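Long-range contacts in amino acid amide racemase (PDB 6GIO), which is a dimeric class-III aminotransferase family protein that holds covalently bound pyridoxal-5'-phosphate: residues 137-142 / 208-213; 202-207 / 233-238; 238-243 / 265-270. One frame throughout, in Å; residues are numbered along the deposited sequence.

Contact 1 (137-142 / 208-213); sequences GSYHGN and LSDGGL. With PLP (pyridoxal-5'-phosphate), chain G.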
loop_
_atom_site.group_PDB
_atom_site.type_symbol
_atom_site.label_atom_id
_atom_site.label_comp_id
_atom_site.label_asym_id
_atom_site.label_seq_id
_atom_site.Cartn_x
_atom_site.Cartn_y
_atom_site.Cartn_z
ATOM N N GLY C 137 5.305 22.293 3.410
ATOM C CA GLY C 137 6.471 21.442 3.446
ATOM C C GLY C 137 6.233 20.070 4.044
ATOM O O GLY C 137 7.140 19.204 4.014
ATOM N N SER C 138 5.028 19.858 4.575
ATOM C CA SER C 138 4.648 18.593 5.157
ATOM C C SER C 138 4.549 17.542 4.040
ATOM O O SER C 138 4.240 17.850 2.896
ATOM C CB SER C 138 3.314 18.706 5.891
ATOM O OG SER C 138 2.260 18.710 4.969
ATOM N N TYR C 139 4.840 16.305 4.403
ATOM C CA TYR C 139 4.839 15.209 3.474
ATOM C C TYR C 139 4.073 14.130 4.187
ATOM O O TYR C 139 4.594 13.531 5.112
ATOM C CB TYR C 139 6.273 14.788 3.152
ATOM C CG TYR C 139 6.351 13.749 2.078
ATOM C CD1 TYR C 139 6.036 12.412 2.358
ATOM C CD2 TYR C 139 6.770 14.071 0.795
ATOM C CE1 TYR C 139 6.110 11.438 1.383
ATOM C CE2 TYR C 139 6.853 13.090 -0.196
ATOM C CZ TYR C 139 6.508 11.769 0.114
ATOM O OH TYR C 139 6.552 10.761 -0.843
ATOM N N HIS C 140 2.813 13.945 3.794
ATOM C CA HIS C 140 1.953 12.899 4.363
ATOM C C HIS C 140 1.745 11.690 3.415
ATOM O O HIS C 140 1.072 10.722 3.780
ATOM C CB HIS C 140 0.628 13.506 4.791
ATOM C CG HIS C 140 0.772 14.516 5.885
ATOM N ND1 HIS C 140 1.292 14.194 7.122
ATOM C CD2 HIS C 140 0.490 15.840 5.926
ATOM C CE1 HIS C 140 1.342 15.289 7.868
ATOM N NE2 HIS C 140 0.840 16.294 7.177
ATOM N N GLY C 141 2.300 11.759 2.206
ATOM C CA GLY C 141 2.298 10.639 1.294
ATOM C C GLY C 141 2.295 11.022 -0.188
ATOM O O GLY C 141 2.260 12.209 -0.523
ATOM N N ASN C 142 2.326 10.013 -1.067
ATOM C CA ASN C 142 2.349 10.223 -2.507
ATOM C C ASN C 142 1.245 9.461 -3.259
ATOM O O ASN C 142 1.369 9.166 -4.464
ATOM C CB ASN C 142 3.729 9.890 -3.096
ATOM C CG ASN C 142 4.161 10.890 -4.156
ATOM O OD1 ASN C 142 3.627 12.002 -4.231
ATOM N ND2 ASN C 142 5.150 10.536 -4.942
ATOM N N LEU C 208 9.415 18.191 11.161
ATOM C CA LEU C 208 9.041 18.297 9.772
ATOM C C LEU C 208 10.136 17.583 9.004
ATOM O O LEU C 208 11.259 18.046 9.013
ATOM C CB LEU C 208 8.969 19.763 9.374
ATOM C CG LEU C 208 8.467 20.085 7.964
ATOM C CD1 LEU C 208 6.954 20.045 7.959
ATOM C CD2 LEU C 208 8.980 21.431 7.510
ATOM N N SER C 209 9.772 16.508 8.323
ATOM C CA SER C 209 10.705 15.502 7.793
ATOM C C SER C 209 11.310 15.928 6.460
ATOM O O SER C 209 12.382 16.533 6.440
ATOM C CB SER C 209 9.984 14.159 7.626
ATOM O OG SER C 209 8.805 14.289 6.816
ATOM N N ASP C 210 10.615 15.647 5.360
ATOM C CA ASP C 210 11.104 16.057 4.048
ATOM C C ASP C 210 11.198 17.566 3.899
ATOM O O ASP C 210 11.900 18.061 3.025
ATOM C CB ASP C 210 10.277 15.461 2.930
ATOM C CG ASP C 210 10.836 14.152 2.466
ATOM O OD1 ASP C 210 11.815 14.158 1.655
ATOM O OD2 ASP C 210 10.320 13.123 2.939
ATOM N N GLY C 211 10.517 18.298 4.771
ATOM C CA GLY C 211 10.668 19.749 4.796
ATOM C C GLY C 211 12.022 20.271 5.236
ATOM O O GLY C 211 12.357 21.421 4.948
ATOM N N GLY C 212 12.809 19.426 5.902
ATOM C CA GLY C 212 14.172 19.763 6.333
ATOM C C GLY C 212 14.580 19.340 7.724
ATOM O O GLY C 212 15.494 19.928 8.296
ATOM N N LEU C 213 13.942 18.305 8.263
ATOM C CA LEU C 213 14.181 17.847 9.636
ATOM C C LEU C 213 14.174 19.017 10.632
ATOM O O LEU C 213 15.113 19.237 11.440
ATOM C CB LEU C 213 15.462 17.012 9.681
ATOM C CG LEU C 213 15.269 15.627 9.052
ATOM C CD1 LEU C 213 16.567 15.061 8.492
ATOM C CD2 LEU C 213 14.651 14.673 10.069
HETATM N N1 PLP G . 4.169 10.702 6.455
HETATM C C2 PLP G . 5.447 11.009 6.791
HETATM C C2A PLP G . 5.781 11.982 7.879
HETATM C C3 PLP G . 6.588 10.396 6.066
HETATM O O3 PLP G . 7.843 10.716 6.404
HETATM C C4 PLP G . 6.338 9.408 4.997
HETATM C C4A PLP G . 7.481 8.774 4.274
HETATM C C5 PLP G . 4.884 9.134 4.718
HETATM C C6 PLP G . 3.896 9.806 5.469
HETATM C C5A PLP G . 4.501 8.182 3.596
HETATM O O4P PLP G . 5.084 6.876 3.685
HETATM P P PLP G . 5.215 5.939 2.398
HETATM O O1P PLP G . 5.361 4.586 3.021
HETATM O O2P PLP G . 6.457 6.389 1.650
HETATM O O3P PLP G . 3.905 6.097 1.640
HETATM O O HOH W 1 8.053 17.196 5.611
#
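Tyr139 and Asp210 lie side by side where two loops meet, both following parallel strands of the large sheet in this fold-type I PLP protein: residues 137-142 come after strand 131-135, residues 208-213 after strand 199-204. Start at Tyr139 CB, which touches Asp210 CB at 4.1 Å. CG comes next, with Asp210 OD2 also 4.1 Å away; this oxygen lies over one ring face near the rim, and the ring and carboxylate planes are 36° apart. Gly141 O sits over the opposite face, again toward the rim. With CG anti to the backbone N (chi1 -174°), the ring reaches pyridoxal-5'-phosphate obliquely: CD1 is 4.0 Å from PLP C4, and CE1 is 4.2 Å from both PLP C4 and PLP C4A. Leu293 of the second subunit also packs on this tyrosine. Leu208 lays CD1 against the backbone of Ser138, 3.9 Å from its N.

No direct hydrogen bond joins the two loops; a single water does that job. It donates to Gly137 O and to Ser209 OG, and it accepts from Gly211 N. Ser209 OG has a further partner in Glu205, which ties the water to the PLP pocket. Within 208-213, Ser209 O accepts from two backbone donors: Gly212 N at 3.0 Å and Leu213 N at 3.0 Å.

Contact 2 (202-207 / 233-238); sequences VFIEPI and ILVVVD. With PLP (pyridoxal-5'-phosphate), chain G.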
loop_
_atom_site.group_PDB
_atom_site.type_symbol
_atom_site.label_atom_id
_atom_site.label_comp_id
_atom_site.label_asym_id
_atom_site.label_seq_id
_atom_site.Cartn_x
_atom_site.Cartn_y
_atom_site.Cartn_z
ATOM N N VAL C 202 -6.407 18.654 12.139
ATOM C CA VAL C 202 -5.120 19.295 11.843
ATOM C C VAL C 202 -4.137 18.177 11.808
ATOM O O VAL C 202 -4.152 17.326 12.714
ATOM C CB VAL C 202 -4.687 20.357 12.908
ATOM C CG1 VAL C 202 -4.839 19.846 14.325
ATOM C CG2 VAL C 202 -3.260 20.856 12.677
ATOM N N PHE C 203 -3.286 18.184 10.767
ATOM C CA PHE C 203 -2.226 17.199 10.627
ATOM C C PHE C 203 -0.879 17.756 10.988
ATOM O O PHE C 203 -0.416 18.750 10.377
ATOM C CB PHE C 203 -2.151 16.685 9.210
ATOM C CG PHE C 203 -3.163 15.616 8.888
ATOM C CD1 PHE C 203 -4.494 15.942 8.715
ATOM C CD2 PHE C 203 -2.755 14.283 8.694
ATOM C CE1 PHE C 203 -5.433 14.958 8.379
ATOM C CE2 PHE C 203 -3.666 13.310 8.357
ATOM C CZ PHE C 203 -5.016 13.638 8.192
ATOM N N ILE C 204 -0.213 17.062 11.906
ATOM C CA ILE C 204 1.036 17.553 12.537
ATOM C C ILE C 204 2.154 16.537 12.386
ATOM O O ILE C 204 2.019 15.395 12.899
ATOM C CB ILE C 204 0.850 17.766 14.054
ATOM C CG1 ILE C 204 -0.144 18.880 14.353
ATOM C CG2 ILE C 204 2.178 18.071 14.728
ATOM C CD1 ILE C 204 -0.565 18.921 15.824
ATOM N N GLU C 205 3.218 16.906 11.667
ATOM C CA GLU C 205 4.495 16.236 11.830
ATOM C C GLU C 205 5.222 16.850 13.057
ATOM O O GLU C 205 5.458 18.064 13.089
ATOM C CB GLU C 205 5.399 16.446 10.600
ATOM C CG GLU C 205 4.914 15.879 9.278
ATOM C CD GLU C 205 6.019 15.889 8.225
ATOM O OE1 GLU C 205 5.898 16.530 7.191
ATOM O OE2 GLU C 205 7.039 15.247 8.427
ATOM N N PRO C 206 5.614 16.025 14.039
ATOM C CA PRO C 206 6.321 16.535 15.228
ATOM C C PRO C 206 7.766 16.941 14.975
ATOM O O PRO C 206 8.332 17.671 15.760
ATOM C CB PRO C 206 6.221 15.400 16.228
ATOM C CG PRO C 206 6.066 14.161 15.405
ATOM C CD PRO C 206 5.404 14.564 14.106
ATOM N N ILE C 207 8.341 16.477 13.887
ATOM C CA ILE C 207 9.539 17.057 13.279
ATOM C C ILE C 207 9.204 17.070 11.822
ATOM O O ILE C 207 8.714 16.078 11.292
ATOM C CB ILE C 207 10.798 16.179 13.489
ATOM C CG1 ILE C 207 11.073 16.063 14.981
ATOM C CG2 ILE C 207 11.986 16.771 12.740
ATOM C CD1 ILE C 207 12.122 15.056 15.379
ATOM N N ILE C 233 -11.719 20.345 16.694
ATOM C CA ILE C 233 -10.880 19.868 15.582
ATOM C C ILE C 233 -10.033 18.699 16.133
ATOM O O ILE C 233 -9.346 18.818 17.159
ATOM C CB ILE C 233 -9.967 20.977 15.007
ATOM C CG1 ILE C 233 -10.803 22.120 14.428
ATOM C CG2 ILE C 233 -9.071 20.437 13.915
ATOM C CD1 ILE C 233 -10.115 23.446 14.195
ATOM N N LEU C 234 -10.078 17.560 15.468
ATOM C CA LEU C 234 -9.267 16.435 15.891
ATOM C C LEU C 234 -7.785 16.635 15.517
ATOM O O LEU C 234 -7.455 17.201 14.457
ATOM C CB LEU C 234 -9.811 15.148 15.280
ATOM C CG LEU C 234 -11.244 14.780 15.673
ATOM C CD1 LEU C 234 -11.724 13.517 14.952
ATOM C CD2 LEU C 234 -11.347 14.627 17.178
ATOM N N VAL C 235 -6.906 16.151 16.396
ATOM C CA VAL C 235 -5.497 16.400 16.320
ATOM C C VAL C 235 -4.797 15.096 15.920
ATOM O O VAL C 235 -4.916 14.068 16.592
ATOM C CB VAL C 235 -5.002 16.936 17.677
ATOM C CG1 VAL C 235 -3.505 17.196 17.654
ATOM C CG2 VAL C 235 -5.769 18.209 18.044
ATOM N N VAL C 236 -4.131 15.148 14.776
ATOM C CA VAL C 236 -3.583 13.969 14.153
ATOM C C VAL C 236 -2.082 14.174 14.166
ATOM O O VAL C 236 -1.607 15.145 13.614
ATOM C CB VAL C 236 -4.043 13.828 12.667
ATOM C CG1 VAL C 236 -3.439 12.580 12.013
ATOM C CG2 VAL C 236 -5.562 13.812 12.516
ATOM N N VAL C 237 -1.329 13.253 14.745
ATOM C CA VAL C 237 0.115 13.284 14.619
ATOM C C VAL C 237 0.618 12.174 13.661
ATOM O O VAL C 237 0.324 10.986 13.833
ATOM C CB VAL C 237 0.824 13.155 16.001
ATOM C CG1 VAL C 237 2.332 13.134 15.817
ATOM C CG2 VAL C 237 0.448 14.309 16.919
ATOM N N ASP C 238 1.396 12.585 12.671
ATOM C CA ASP C 238 2.092 11.665 11.739
ATOM C C ASP C 238 3.437 11.237 12.332
ATOM O O ASP C 238 4.395 12.015 12.314
ATOM C CB ASP C 238 2.316 12.398 10.416
ATOM C CG ASP C 238 2.821 11.476 9.309
ATOM O OD1 ASP C 238 3.422 10.441 9.632
ATOM O OD2 ASP C 238 2.612 11.777 8.112
HETATM N N1 PLP G . 4.169 10.702 6.455
HETATM C C2 PLP G . 5.447 11.009 6.791
HETATM C C2A PLP G . 5.781 11.982 7.879
HETATM C C3 PLP G . 6.588 10.396 6.066
HETATM O O3 PLP G . 7.843 10.716 6.404
HETATM C C4 PLP G . 6.338 9.408 4.997
HETATM C C4A PLP G . 7.481 8.774 4.274
HETATM C C5 PLP G . 4.884 9.134 4.718
HETATM C C6 PLP G . 3.896 9.806 5.469
HETATM C C5A PLP G . 4.501 8.182 3.596
HETATM O O4P PLP G . 5.084 6.876 3.685
HETATM P P PLP G . 5.215 5.939 2.398
HETATM O O1P PLP G . 5.361 4.586 3.021
HETATM O O2P PLP G . 6.457 6.389 1.650
HETATM O O3P PLP G . 3.905 6.097 1.640
#
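Phe203 and Val236 sit side by side in neighbouring parallel strands, 199-204 and 234-238, and four backbone bonds stitch the two together. Val202 gives its N-H to Leu234 O and takes one on its O from Val236 N. Ile204 repeats the pattern: its N reaches Val236 O at 2.9 Å, and its O accepts from Asp238 N at 2.9 Å, this last donor tilted 29° from the carbonyl plane. The alternate residues bond outward, Phe203 to Ile133 and both Val235 and Val237 to strand 262-265. On one face of the sheet Val236 CG1 makes a CH-pi contact over the Phe203 ring, 4.1 Å from its centroid.

At the C-terminal ends of the strands two acids face pyridoxal-5'-phosphate. Asp238 OD2 lies 2.5 Å from PLP N1, while OD1 is held by the backbone of Val240. Glu205 OE2 comes within 3.5 Å of PLP C2A. Both oxygens of this glutamate are satisfied, OE2 by Ser209 OG and OE1 by a backbone N of residues 137-142.

The two strands are the first and last elements of a beta-alpha-beta unit, joined through helix 220-229. That helix covers the face carrying Val202, Ile204 and Val235, while helix 112-127 packs on the other, against Phe203 and Val236.

Contact 3 (238-243 / 265-270); sequences DEVKVG and FGKGLG. With PLP (pyridoxal-5'-phosphate), chain G.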
loop_
_atom_site.group_PDB
_atom_site.type_symbol
_atom_site.label_atom_id
_atom_site.label_comp_id
_atom_site.label_asym_id
_atom_site.label_seq_id
_atom_site.Cartn_x
_atom_site.Cartn_y
_atom_site.Cartn_z
ATOM N N ASP C 238 1.396 12.585 12.671
ATOM C CA ASP C 238 2.092 11.665 11.739
ATOM C C ASP C 238 3.437 11.237 12.332
ATOM O O ASP C 238 4.395 12.015 12.314
ATOM C CB ASP C 238 2.316 12.398 10.416
ATOM C CG ASP C 238 2.821 11.476 9.309
ATOM O OD1 ASP C 238 3.422 10.441 9.632
ATOM O OD2 ASP C 238 2.612 11.777 8.112
ATOM N N GLU C 239 3.512 10.021 12.862
ATOM C CA GLU C 239 4.741 9.478 13.433
ATOM C C GLU C 239 5.455 8.574 12.412
ATOM O O GLU C 239 6.364 7.841 12.738
ATOM C CB GLU C 239 4.458 8.710 14.717
ATOM C CG GLU C 239 3.979 9.580 15.901
ATOM C CD GLU C 239 5.118 10.208 16.738
ATOM O OE1 GLU C 239 6.189 9.562 16.839
ATOM O OE2 GLU C 239 4.958 11.339 17.310
ATOM N N VAL C 240 5.050 8.646 11.169
ATOM C CA VAL C 240 5.552 7.710 10.192
ATOM C C VAL C 240 7.070 7.743 10.119
ATOM O O VAL C 240 7.718 6.682 10.066
ATOM C CB VAL C 240 4.920 7.972 8.802
ATOM C CG1 VAL C 240 5.656 7.169 7.715
ATOM C CG2 VAL C 240 3.452 7.592 8.830
ATOM N N LYS C 241 7.641 8.945 10.147
ATOM C CA LYS C 241 9.087 9.103 9.900
ATOM C C LYS C 241 9.944 9.027 11.161
ATOM O O LYS C 241 10.985 8.444 11.124
ATOM C CB LYS C 241 9.355 10.443 9.190
ATOM C CG LYS C 241 10.817 10.735 8.843
ATOM C CD LYS C 241 11.262 9.944 7.648
ATOM C CE LYS C 241 12.553 10.502 7.095
ATOM N NZ LYS C 241 13.043 9.690 5.947
ATOM N N VAL C 242 9.515 9.624 12.262
ATOM C CA VAL C 242 10.376 9.809 13.434
ATOM C C VAL C 242 9.798 9.078 14.649
ATOM O O VAL C 242 10.222 9.305 15.803
ATOM C CB VAL C 242 10.592 11.320 13.788
ATOM C CG1 VAL C 242 11.287 12.077 12.666
ATOM C CG2 VAL C 242 9.291 12.009 14.177
ATOM N N GLY C 243 8.835 8.186 14.379
ATOM C CA GLY C 243 8.167 7.411 15.425
ATOM C C GLY C 243 9.021 6.249 15.915
ATOM O O GLY C 243 10.105 5.938 15.349
ATOM N N PHE C 265 1.137 5.613 11.969
ATOM C CA PHE C 265 2.422 4.960 12.016
ATOM C C PHE C 265 2.803 4.361 10.668
ATOM O O PHE C 265 1.935 4.018 9.862
ATOM C CB PHE C 265 2.419 3.834 13.037
ATOM C CG PHE C 265 2.139 4.261 14.459
ATOM C CD1 PHE C 265 3.159 4.671 15.277
ATOM C CD2 PHE C 265 0.865 4.125 14.998
ATOM C CE1 PHE C 265 2.913 5.006 16.578
ATOM C CE2 PHE C 265 0.613 4.431 16.327
ATOM C CZ PHE C 265 1.639 4.891 17.112
ATOM N N GLY C 266 4.103 4.214 10.438
ATOM C CA GLY C 266 4.557 3.544 9.229
ATOM C C GLY C 266 6.033 3.306 9.206
ATOM O O GLY C 266 6.682 3.203 10.240
ATOM N N LYS C 267 6.570 3.229 7.993
ATOM C CA LYS C 267 7.990 3.043 7.792
ATOM C C LYS C 267 8.561 1.964 8.755
ATOM O O LYS C 267 8.320 0.764 8.564
ATOM C CB LYS C 267 8.709 4.385 7.878
ATOM C CG LYS C 267 8.660 5.198 6.584
ATOM C CD LYS C 267 9.418 6.538 6.686
ATOM C CE LYS C 267 9.511 7.298 5.348
ATOM N NZ LYS C 267 8.302 8.053 4.943
ATOM N N GLY C 268 9.303 2.392 9.777
ATOM C CA GLY C 268 9.991 1.489 10.685
ATOM C C GLY C 268 9.113 0.506 11.435
ATOM O O GLY C 268 9.626 -0.469 11.938
ATOM N N LEU C 269 7.804 0.762 11.526
ATOM C CA LEU C 269 6.866 -0.183 12.168
ATOM C C LEU C 269 6.995 -1.579 11.607
ATOM O O LEU C 269 6.901 -2.546 12.361
ATOM C CB LEU C 269 5.421 0.278 12.079
ATOM C CG LEU C 269 4.363 -0.620 12.731
ATOM C CD1 LEU C 269 4.554 -0.770 14.232
ATOM C CD2 LEU C 269 3.009 -0.040 12.424
ATOM N N GLY C 270 7.262 -1.679 10.314
ATOM C CA GLY C 270 7.339 -2.953 9.635
ATOM C C GLY C 270 8.714 -3.615 9.627
ATOM O O GLY C 270 8.839 -4.767 9.208
HETATM N N1 PLP G . 4.169 10.702 6.455
HETATM C C2 PLP G . 5.447 11.009 6.791
HETATM C C2A PLP G . 5.781 11.982 7.879
HETATM C C3 PLP G . 6.588 10.396 6.066
HETATM O O3 PLP G . 7.843 10.716 6.404
HETATM C C4 PLP G . 6.338 9.408 4.997
HETATM C C4A PLP G . 7.481 8.774 4.274
HETATM C C5 PLP G . 4.884 9.134 4.718
HETATM C C6 PLP G . 3.896 9.806 5.469
HETATM C C5A PLP G . 4.501 8.182 3.596
HETATM O O4P PLP G . 5.084 6.876 3.685
HETATM P P PLP G . 5.215 5.939 2.398
HETATM O O1P PLP G . 5.361 4.586 3.021
HETATM O O2P PLP G . 6.457 6.389 1.650
HETATM O O3P PLP G . 3.905 6.097 1.640
HETATM O O HOH W 2 5.935 4.975 12.594
HETATM O O HOH W 3 9.910 4.965 11.030
#
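Val240 and Lys267 bring together two loops at the ends of neighbouring strands 234-238 and 262-265, in the pyridoxal-5'-phosphate pocket of the fold-type I domain. Val240 has the most surface buried here, and its branches split the work. CG1, anti to the backbone N (chi1 169°), sits over the pyridine ring, 3.6 Å from PLP C4, and also meets Lys267 CG at 3.8 Å. CG2 turns instead to the backbone at Phe265 C and Gly266 N.

Lys267 starts alongside this valine, its CB only 3.3 Å from Val240 O. The chain then runs extended and bends at its last torsion (chi4 79°), delivering NZ to the covalent bond with PLP C4A; the 1.3 Å length is consistent with the internal aldimine of PLP proteins. Lys241 CD crosses this arm 3.9 Å from Lys267 CE, while Lys241 CB lies near PLP O3. Lys241 NZ makes a salt bridge to Glu397 and a hydrogen bond to Ala51 O, and Thr295 of the second subunit packs on Lys267.

Although Phe265 CB leaves the backbone away from residues 238-243, ring atom CD1 still meets Glu239 CB at 4.3 Å. Val240 itself is fixed by an Asx turn, its N bonded to Asp238 OD1 at 2.9 Å.

Two waters carry the polar link. One donates to Val240 O at 2.9 Å and accepts from Gly268 N. The other donates to Glu239 O and accepts from Gly266 N, sitting in plane at the edge of the Phe265 ring.

How the contacts relate
All three contacts converge on one pyridoxal-5'-phosphate, their centres 12 to 14 Å apart. Contact 2 pairs two central strands of the large sheet, and contacts 1 and 3 are loops at strand ends of that same sheet. Tyr139 of contact 1 and Val240 of contact 3 lie on opposite faces of the pyridine ring. Asp238, shared by contacts 2 and 3, meets contact 1 as well, through a probable hydrogen bond, His140 ND1 to Asp238 OD2 at 2.9 Å, consistent with the histidine orienting the carboxylate at N1. Contacts 1 and 2 join again at Tyr139 N to Glu205 OE1, 3.0 Å. Ser209 CB packs on Lys241 CG at 3.7 Å, closing contact 1 against contact 3.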